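Local coordinates for ABC transporter substrate-binding protein (Rhizobium radiobacter, PDB 6TFX) that binds mannopinic acid, a mannityl-opine, as the periplasmic solute-binding protein of an ABC import system, at residues A[84-87]-A[88-92]; A[133-136]-A[137-140]; A[337-340]-A[341-344]; A[419-422]-A[423-427]. One frame throughout, in Å; residues are numbered along the deposited sequence.

Interaction 1. Residues A[84-87]-A[88-92]; sequences GNVT and ADDVV
Thr87 and Asp90 grip each other at the first turn of helix 88-98, and the compact part of the contact lies between them. Asp90 CG stands anti to its own carbonyl carbon (chi1 -68°), which swings the carboxylate back over the start of the helix. There OD2 accepts from Thr87 N at 3.1 Å in a nearly straight bond (170°), the amide meeting the anti side of the oxygen somewhat out of the carboxylate plane. In return Thr87 OG1 accepts a weak bond from Asp90 N at 3.5 Å. This reciprocal pair is a capping box. Thr87 suits the N-cap because its hydroxyl can face an amide of the first turn, whereas Asp90, the third helical residue, has the reach to bond back; the N-terminal end of the helix would probably also stabilise a negative charge there. Thr87 O begins the helical bonding with a weak bond from Val91 N at 3.4 Å. Close by, Val86 CG1 comes within 4.2 Å of Asp90 OD2, and the buried side chain packs on Leu56, Val77 and Trp79. Trp79 NE1 also bonds Asp90 OD2, and Lys150 N bonds OD1, so the buried carboxylate is well supplied with donors. Toward solvent the contact slackens. Asp89 is exposed and brings only CB near Thr87 OG1, at 3.6 Å; an acidic residue in the first turn is consistent with the helix N-terminus. Asn85 reaches the helix through a water, which donates to Asn85 O at 2.6 Å and to Asp90 OD2 at 2.7 Å.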
loop_
_atom_site.group_PDB
_atom_site.type_symbol
_atom_site.label_atom_id
_atom_site.label_comp_id
_atom_site.label_asym_id
_atom_site.label_seq_id
_atom_site.Cartn_x
_atom_site.Cartn_y
_atom_site.Cartn_z
ATOM N N GLY A 84 -13.333 -12.065 -24.203
ATOM C CA GLY A 84 -12.494 -12.949 -25.008
ATOM C C GLY A 84 -11.087 -13.164 -24.495
ATOM O O GLY A 84 -10.808 -12.964 -23.310
ATOM N N ASN A 85 -10.196 -13.604 -25.395
ATOM C CA ASN A 85 -8.806 -13.916 -25.049
ATOM C C ASN A 85 -7.997 -12.674 -24.705
ATOM O O ASN A 85 -8.140 -11.642 -25.348
ATOM C CB ASN A 85 -8.111 -14.650 -26.209
ATOM C CG ASN A 85 -8.575 -16.068 -26.435
ATOM O OD1 ASN A 85 -9.008 -16.759 -25.517
ATOM N ND2 ASN A 85 -8.464 -16.543 -27.665
ATOM N N VAL A 86 -7.140 -12.784 -23.702
ATOM C CA VAL A 86 -6.224 -11.694 -23.346
ATOM C C VAL A 86 -5.118 -11.693 -24.416
ATOM O O VAL A 86 -4.509 -12.742 -24.682
ATOM C CB VAL A 86 -5.621 -11.932 -21.942
ATOM C CG1 VAL A 86 -4.668 -10.792 -21.573
ATOM C CG2 VAL A 86 -6.725 -12.071 -20.902
ATOM N N THR A 87 -4.832 -10.523 -24.990
ATOM C CA THR A 87 -3.822 -10.431 -26.052
ATOM C C THR A 87 -2.706 -9.480 -25.681
ATOM O O THR A 87 -2.851 -8.658 -24.770
ATOM C CB THR A 87 -4.450 -9.908 -27.371
ATOM O OG1 THR A 87 -4.840 -8.541 -27.184
ATOM C CG2 THR A 87 -5.618 -10.771 -27.856
ATOM N N ALA A 88 -1.636 -9.520 -26.477
ATOM C CA ALA A 88 -0.518 -8.584 -26.335
ATOM C C ALA A 88 -1.017 -7.126 -26.460
ATOM O O ALA A 88 -0.501 -6.253 -25.751
ATOM C CB ALA A 88 0.532 -8.865 -27.393
ATOM N N ASP A 89 -2.072 -6.857 -27.298
ATOM C CA ASP A 89 -2.599 -5.484 -27.386
ATOM C C ASP A 89 -3.151 -4.977 -26.037
ATOM O O ASP A 89 -3.050 -3.786 -25.750
ATOM C CB ASP A 89 -3.682 -5.383 -28.471
ATOM C CG ASP A 89 -3.141 -5.361 -29.907
ATOM O OD1 ASP A 89 -1.894 -5.262 -30.086
ATOM O OD2 ASP A 89 -3.960 -5.425 -30.849
ATOM N N ASP A 90 -3.752 -5.872 -25.225
ATOM C CA ASP A 90 -4.248 -5.480 -23.899
ATOM C C ASP A 90 -3.070 -5.118 -22.993
ATOM O O ASP A 90 -3.169 -4.189 -22.195
ATOM C CB ASP A 90 -5.023 -6.644 -23.250
ATOM C CG ASP A 90 -6.324 -6.946 -23.958
ATOM O OD1 ASP A 90 -7.067 -5.986 -24.269
ATOM O OD2 ASP A 90 -6.616 -8.154 -24.182
ATOM N N VAL A 91 -1.966 -5.895 -23.086
ATOM C CA VAL A 91 -0.774 -5.640 -22.266
ATOM C C VAL A 91 -0.160 -4.295 -22.639
ATOM O O VAL A 91 0.181 -3.509 -21.752
ATOM C CB VAL A 91 0.246 -6.794 -22.362
ATOM C CG1 VAL A 91 1.531 -6.456 -21.607
ATOM C CG2 VAL A 91 -0.370 -8.097 -21.849
ATOM N N VAL A 92 -0.015 -4.030 -23.959
ATOM C CA VAL A 92 0.521 -2.747 -24.420
ATOM C C VAL A 92 -0.367 -1.627 -23.897
ATOM O O VAL A 92 0.145 -0.649 -23.361
ATOM C CB VAL A 92 0.613 -2.708 -25.976
ATOM C CG1 VAL A 92 1.007 -1.316 -26.469
ATOM C CG2 VAL A 92 1.615 -3.760 -26.465
HETATM O O HOH W 1 -8.611 -9.103 -25.694
#

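Interaction 2. Residues A[133-136]-A[137-140]; sequences PSLL and ALLS
Leu135 and Leu139, one helical turn apart, slant across each other and supply the main side-chain contact. The two leave the backbone differently: Leu135 CG is anti to its backbone N (chi1 -178°), while Leu139 CG is anti to its carbonyl carbon (chi1 -57°). Leu139 CD1 settles 3.8 Å from Leu135 CG, at the fork of that side chain. Leu139 CG also rests over the backbone, 3.4 Å from Leu135 O. Leu138 CD1 is 4.4 Å from Leu135 CD1, a looser meeting of methyl groups, and its side chain packs on Val132 and Asp109. Ala137 CB lies 3.4 Å from Ser134 O, as is usual within a helical turn. The helix is short and its backbone bonds are weak, as in Leu138 N to Ser134 O at 3.3 Å. Ser140 OG donates to Ala137 O at 2.6 Å, and Ser140 N reaches the same oxygen at 3.1 Å, so two donors from just beyond the helix meet one carbonyl of its last turn. At the other end Ser134 OG does not cap the helix but bonds Tyr394 OH. Leucine suits positions 135 and 139 because both are buried against neighbouring strands: Leu135 lies on Trp69 and Leu128, Leu139 on Phe71 and Ile126. This is an i, i+4 leucine pair seating a single-turn helix on a four-stranded antiparallel sheet.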
loop_
_atom_site.group_PDB
_atom_site.type_symbol
_atom_site.label_atom_id
_atom_site.label_comp_id
_atom_site.label_asym_id
_atom_site.label_seq_id
_atom_site.Cartn_x
_atom_site.Cartn_y
_atom_site.Cartn_z
ATOM N N PRO A 133 16.738 -3.419 -12.225
ATOM C CA PRO A 133 16.887 -4.676 -11.474
ATOM C C PRO A 133 15.574 -5.278 -10.967
ATOM O O PRO A 133 15.397 -6.521 -11.037
ATOM C CB PRO A 133 17.844 -4.303 -10.344
ATOM C CG PRO A 133 18.726 -3.203 -10.965
ATOM C CD PRO A 133 17.721 -2.400 -11.791
ATOM N N SER A 134 14.649 -4.410 -10.514
ATOM C CA SER A 134 13.376 -4.887 -9.957
ATOM C C SER A 134 12.230 -4.866 -10.980
ATOM O O SER A 134 11.061 -4.721 -10.588
ATOM C CB SER A 134 13.017 -4.044 -8.734
ATOM O OG SER A 134 12.911 -2.673 -9.086
ATOM N N LEU A 135 12.547 -5.071 -12.290
ATOM C CA LEU A 135 11.507 -5.025 -13.323
ATOM C C LEU A 135 10.350 -5.990 -13.037
ATOM O O LEU A 135 9.189 -5.630 -13.254
ATOM C CB LEU A 135 12.101 -5.316 -14.714
ATOM C CG LEU A 135 11.099 -5.258 -15.885
ATOM C CD1 LEU A 135 10.496 -3.844 -16.075
ATOM C CD2 LEU A 135 11.708 -5.773 -17.151
ATOM N N LEU A 136 10.661 -7.226 -12.600
ATOM C CA LEU A 136 9.571 -8.185 -12.384
ATOM C C LEU A 136 8.573 -7.707 -11.337
ATOM O O LEU A 136 7.377 -7.873 -11.545
ATOM C CB LEU A 136 10.109 -9.586 -12.037
ATOM C CG LEU A 136 10.884 -10.283 -13.150
ATOM C CD1 LEU A 136 11.434 -11.615 -12.648
ATOM C CD2 LEU A 136 10.032 -10.481 -14.414
ATOM N N ALA A 137 9.036 -7.016 -10.265
ATOM C CA ALA A 137 8.092 -6.457 -9.268
ATOM C C ALA A 137 7.173 -5.433 -9.977
ATOM O O ALA A 137 5.967 -5.436 -9.746
ATOM C CB ALA A 137 8.865 -5.764 -8.155
ATOM N N LEU A 138 7.738 -4.584 -10.865
ATOM C CA LEU A 138 6.931 -3.578 -11.582
ATOM C C LEU A 138 5.859 -4.224 -12.471
ATOM O O LEU A 138 4.821 -3.610 -12.767
ATOM C CB LEU A 138 7.826 -2.708 -12.464
ATOM C CG LEU A 138 8.792 -1.776 -11.726
ATOM C CD1 LEU A 138 9.657 -1.043 -12.753
ATOM C CD2 LEU A 138 8.013 -0.751 -10.880
ATOM N N LEU A 139 6.133 -5.453 -12.934
ATOM C CA LEU A 139 5.213 -6.144 -13.852
ATOM C C LEU A 139 4.318 -7.142 -13.141
ATOM O O LEU A 139 3.645 -7.943 -13.805
ATOM C CB LEU A 139 6.015 -6.837 -14.987
ATOM C CG LEU A 139 6.917 -5.911 -15.815
ATOM C CD1 LEU A 139 7.691 -6.720 -16.833
ATOM C CD2 LEU A 139 6.096 -4.781 -16.497
ATOM N N SER A 140 4.343 -7.126 -11.786
ATOM C CA SER A 140 3.613 -8.095 -10.993
ATOM C C SER A 140 2.229 -7.621 -10.606
ATOM O O SER A 140 1.810 -6.528 -10.986
ATOM C CB SER A 140 4.409 -8.477 -9.747
ATOM O OG SER A 140 4.398 -7.360 -8.874
#

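Interaction 3. Residues A[337-340]-A[341-344]; sequences SQLP and GLES. With N72 ((2~{R})-2-[[(3~{R},4~{R},5~{S})-3,4,5,6-tetrakis(oxidanyl)-2-oxidanylidene-hexyl]amino]pentanedioic acid), chain C.
Leu342 and Ser337 meet where strand 330-337 passes through an ST turn into helix 340-353, beside the opine in the cleft of this periplasmic binding protein. Followed outward, Leu342 CB lies 3.8 Å from Leu339 O and near Ser337 CB. With chi1 at -79° the chain leans from there toward the ligand, and CG comes 3.8 Å from N72 CAG. The fork then divides its work: CD2 stays on the sugar-like chain near CAG and OAE, whereas CD1 is wedged between N72 OAE, Ser337 CB and Leu339 CD2, the last at 3.9 Å. A leucine is apt here, since it packs on the carbon skeleton while polar residues such as Tyr384, Asn251 and Glu249 hydrogen-bond the opine. Gly341, lacking a side chain, leaves room for N72 OAC; its carbonyl oxygen is a weak partner of N72 OAB at 3.0 Å and also bonds Arg284. Ser337 OG accepts from Leu339 N at 2.9 Å, making the turn, and bonds His367 ND1. His367 NE2 bonds the opine, so Ser337 acts from the second shell. One water donates to both Ser337 O and Glu343 OE2. Glu343 N closes the first helical turn on Leu339 O at 2.9 Å, nearly along the C=O axis.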
loop_
_atom_site.group_PDB
_atom_site.type_symbol
_atom_site.label_atom_id
_atom_site.label_comp_id
_atom_site.label_asym_id
_atom_site.label_seq_id
_atom_site.Cartn_x
_atom_site.Cartn_y
_atom_site.Cartn_z
ATOM N N SER A 337 -7.656 10.665 8.906
ATOM C CA SER A 337 -8.517 9.591 8.416
ATOM C C SER A 337 -9.354 8.931 9.535
ATOM O O SER A 337 -8.865 8.741 10.656
ATOM C CB SER A 337 -7.673 8.504 7.763
ATOM O OG SER A 337 -8.480 7.377 7.466
ATOM N N GLN A 338 -10.588 8.518 9.173
ATOM C CA GLN A 338 -11.495 7.766 10.036
ATOM C C GLN A 338 -11.285 6.241 9.906
ATOM O O GLN A 338 -12.036 5.472 10.522
ATOM C CB GLN A 338 -12.960 8.158 9.822
ATOM C CG GLN A 338 -13.272 9.499 10.472
ATOM C CD GLN A 338 -14.702 9.894 10.266
ATOM O OE1 GLN A 338 -15.185 9.964 9.140
ATOM N NE2 GLN A 338 -15.415 10.154 11.356
ATOM N N LEU A 339 -10.250 5.796 9.147
ATOM C CA LEU A 339 -9.881 4.363 9.156
ATOM C C LEU A 339 -9.536 4.107 10.634
ATOM O O LEU A 339 -8.756 4.871 11.204
ATOM C CB LEU A 339 -8.646 4.122 8.269
ATOM C CG LEU A 339 -8.127 2.681 8.223
ATOM C CD1 LEU A 339 -9.119 1.758 7.534
ATOM C CD2 LEU A 339 -6.781 2.632 7.502
ATOM N N PRO A 340 -10.161 3.126 11.325
ATOM C CA PRO A 340 -9.992 3.066 12.793
ATOM C C PRO A 340 -8.570 2.980 13.324
ATOM O O PRO A 340 -8.285 3.587 14.373
ATOM C CB PRO A 340 -10.830 1.859 13.216
ATOM C CG PRO A 340 -11.875 1.746 12.136
ATOM C CD PRO A 340 -11.184 2.161 10.857
ATOM N N GLY A 341 -7.691 2.275 12.608
ATOM C CA GLY A 341 -6.293 2.152 13.019
ATOM C C GLY A 341 -5.540 3.473 12.936
ATOM O O GLY A 341 -4.762 3.801 13.841
ATOM N N LEU A 342 -5.805 4.266 11.873
ATOM C CA LEU A 342 -5.178 5.586 11.720
ATOM C C LEU A 342 -5.810 6.585 12.693
ATOM O O LEU A 342 -5.128 7.476 13.224
ATOM C CB LEU A 342 -5.339 6.135 10.288
ATOM C CG LEU A 342 -4.383 5.549 9.273
ATOM C CD1 LEU A 342 -4.764 5.986 7.864
ATOM C CD2 LEU A 342 -2.914 5.915 9.588
ATOM N N GLU A 343 -7.120 6.469 12.905
ATOM C CA GLU A 343 -7.789 7.368 13.828
ATOM C C GLU A 343 -7.245 7.135 15.261
ATOM O O GLU A 343 -6.909 8.101 15.946
ATOM C CB GLU A 343 -9.303 7.148 13.762
ATOM C CG GLU A 343 -10.068 8.009 14.752
ATOM C CD GLU A 343 -11.556 7.986 14.474
ATOM O OE1 GLU A 343 -12.191 6.953 14.790
ATOM O OE2 GLU A 343 -12.080 8.981 13.917
ATOM N N SER A 344 -7.136 5.859 15.694
ATOM C CA SER A 344 -6.624 5.578 17.036
ATOM C C SER A 344 -5.154 6.001 17.145
ATOM O O SER A 344 -4.775 6.593 18.151
ATOM C CB SER A 344 -6.815 4.108 17.400
ATOM O OG SER A 344 -6.123 3.286 16.483
HETATM O OAB N72 C . -2.591 1.944 12.845
HETATM C CAF N72 C . -2.036 2.331 11.573
HETATM C CAG N72 C . -2.968 2.198 10.322
HETATM O OAC N72 C . -4.088 1.405 10.550
HETATM C CAH N72 C . -2.151 1.995 9.044
HETATM O OAM N72 C . -0.822 1.640 9.078
HETATM C CAI N72 C . -2.367 1.164 7.794
HETATM O OAD N72 C . -3.086 -0.011 8.095
HETATM C CAJ N72 C . -2.825 2.000 6.624
HETATM O OAE N72 C . -2.536 3.224 6.621
HETATM C CAK N72 C . -3.681 1.362 5.494
HETATM N N N72 C . -2.937 1.278 4.260
HETATM C CA N72 C . -3.307 2.008 3.107
HETATM C C N72 C . -4.316 3.114 3.247
HETATM O O N72 C . -4.207 4.385 3.466
HETATM C CB N72 C . -2.059 2.340 2.284
HETATM C CG N72 C . -2.085 3.528 1.321
HETATM C CD N72 C . -1.139 3.363 0.129
HETATM O OE1 N72 C . -0.852 2.217 -0.345
HETATM O OE2 N72 C . -0.656 4.393 -0.392
HETATM O OXT N72 C . -5.388 2.520 3.031
HETATM O O HOH W 2 -6.132 9.527 11.412
HETATM O O HOH W 3 -10.103 10.545 12.631
HETATM O O HOH W 4 -13.480 5.499 12.770
#

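Interaction 4. Residues A[419-422]-A[423-427]; sequences NVAD and KQIEA
A type I turn from Asn419 to Asp422 runs straight into helix 422-430, whose first turns are fixed by Ile425 N bonding Ala421 O at 2.9 Å (164°) and Glu426 N bonding Asp422 O at 3.0 Å. The Ile425 side chain also turns back over Ala421: CG1 passes 3.2 Å from Ala421 O, and CD1 reaches Ala421 CB at 3.9 Å. Both are apolar because this side is buried, Ala421 against Ala444 and Ile448 of helix 434-450, Ile425 against Leu396 and Thr397 of helix 392-400. The join is thus a turn leading into a helix N-terminus that packs against helices 392-400 and 434-450; the side chain of Val420 lies about 3 Å from a magnesium ion, whose site is given by Cys418 and Cys453. Gln424 bends at chi2 (77°), bringing OE1 back to 3.5 Å from Ala421 CA, while NE2 bonds Glu443. A water donates to Gln424 OE1 and Val420 O and accepts from Lys423 N at 3.0 Å, supplying a partner to this first-turn amide. Asp422 OD2 and Glu426 OE2 stand 4.6 Å apart; any repulsion is probably eased by Ser402, bonded to the aspartate, and His401, bonded to the glutamate.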
loop_
_atom_site.group_PDB
_atom_site.type_symbol
_atom_site.label_atom_id
_atom_site.label_comp_id
_atom_site.label_asym_id
_atom_site.label_seq_id
_atom_site.Cartn_x
_atom_site.Cartn_y
_atom_site.Cartn_z
ATOM N N ASN A 419 12.817 18.075 -0.323
ATOM C CA ASN A 419 13.666 18.176 -1.511
ATOM C C ASN A 419 15.150 17.926 -1.164
ATOM O O ASN A 419 15.976 17.796 -2.075
ATOM C CB ASN A 419 13.472 19.512 -2.240
ATOM C CG ASN A 419 13.888 20.752 -1.475
ATOM O OD1 ASN A 419 14.234 20.721 -0.286
ATOM N ND2 ASN A 419 13.848 21.886 -2.149
ATOM N N VAL A 420 15.450 17.749 0.128
ATOM C CA VAL A 420 16.819 17.660 0.671
ATOM C C VAL A 420 17.639 16.468 0.165
ATOM O O VAL A 420 18.886 16.541 0.167
ATOM C CB VAL A 420 16.828 17.710 2.229
ATOM C CG1 VAL A 420 16.279 16.427 2.874
ATOM C CG2 VAL A 420 18.214 18.085 2.777
ATOM N N ALA A 421 16.959 15.381 -0.231
ATOM C CA ALA A 421 17.654 14.150 -0.594
ATOM C C ALA A 421 17.575 13.802 -2.075
ATOM O O ALA A 421 17.906 12.670 -2.453
ATOM C CB ALA A 421 17.085 13.013 0.251
ATOM N N ASP A 422 17.154 14.762 -2.939
ATOM C CA ASP A 422 17.004 14.444 -4.362
ATOM C C ASP A 422 18.223 13.845 -5.016
ATOM O O ASP A 422 18.102 12.847 -5.719
ATOM C CB ASP A 422 16.612 15.672 -5.166
ATOM C CG ASP A 422 15.176 16.104 -5.043
ATOM O OD1 ASP A 422 14.420 15.484 -4.239
ATOM O OD2 ASP A 422 14.799 17.049 -5.746
ATOM N N LYS A 423 19.404 14.467 -4.810
ATOM C CA LYS A 423 20.613 13.969 -5.466
ATOM C C LYS A 423 20.988 12.568 -5.003
ATOM O O LYS A 423 21.395 11.751 -5.827
ATOM C CB LYS A 423 21.792 14.935 -5.237
ATOM C CG LYS A 423 21.521 16.352 -5.775
ATOM C CD LYS A 423 21.288 16.423 -7.286
ATOM C CE LYS A 423 20.563 17.688 -7.676
ATOM N NZ LYS A 423 20.510 17.861 -9.152
ATOM N N GLN A 424 20.832 12.275 -3.702
ATOM C CA GLN A 424 21.165 10.939 -3.177
ATOM C C GLN A 424 20.196 9.882 -3.702
ATOM O O GLN A 424 20.598 8.772 -4.052
ATOM C CB GLN A 424 21.141 10.947 -1.641
ATOM C CG GLN A 424 22.288 11.760 -1.024
ATOM C CD GLN A 424 22.112 13.267 -1.071
ATOM O OE1 GLN A 424 21.020 13.787 -1.303
ATOM N NE2 GLN A 424 23.188 14.011 -0.815
ATOM N N ILE A 425 18.902 10.235 -3.755
ATOM C CA ILE A 425 17.876 9.303 -4.239
ATOM C C ILE A 425 18.151 8.979 -5.718
ATOM O O ILE A 425 18.148 7.810 -6.109
ATOM C CB ILE A 425 16.467 9.912 -4.011
ATOM C CG1 ILE A 425 16.161 9.949 -2.490
ATOM C CG2 ILE A 425 15.408 9.082 -4.756
ATOM C CD1 ILE A 425 14.904 10.758 -2.108
ATOM N N GLU A 426 18.382 10.019 -6.535
ATOM C CA GLU A 426 18.641 9.811 -7.962
ATOM C C GLU A 426 19.920 9.014 -8.181
ATOM O O GLU A 426 19.930 8.112 -9.026
ATOM C CB GLU A 426 18.757 11.164 -8.653
ATOM C CG GLU A 426 17.432 11.883 -8.711
ATOM C CD GLU A 426 17.545 13.292 -9.267
ATOM O OE1 GLU A 426 18.398 13.515 -10.160
ATOM O OE2 GLU A 426 16.780 14.172 -8.810
ATOM N N ALA A 427 21.009 9.368 -7.465
ATOM C CA ALA A 427 22.286 8.645 -7.655
ATOM C C ALA A 427 22.153 7.190 -7.198
ATOM O O ALA A 427 22.676 6.299 -7.865
ATOM C CB ALA A 427 23.420 9.321 -6.904
HETATM O O HOH W 5 20.233 16.410 -2.662
#

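In the fold
Interactions 1 and 2, with centres about 19 Å apart, both rest on the four-stranded antiparallel sheet: strand 123-128 offers Val124 to helix 88-98, Leu128 to Leu135 of helix 135-138 and Ile126 to Leu139 just after it. Of the four, interaction 3 holds residues of the opine pocket, and its centre is about 40 Å from that of interaction 1, on the opposite side of the chain's centre. Interaction 2 lies outside the pocket, the side chain of Ser140 being about 14 Å from the opine. Interaction 4 borders the magnesium site of Cys418 and Cys453, its centre about 32 Å from that of interaction 3 and 22 Å from that of interaction 2. None of the four touches another.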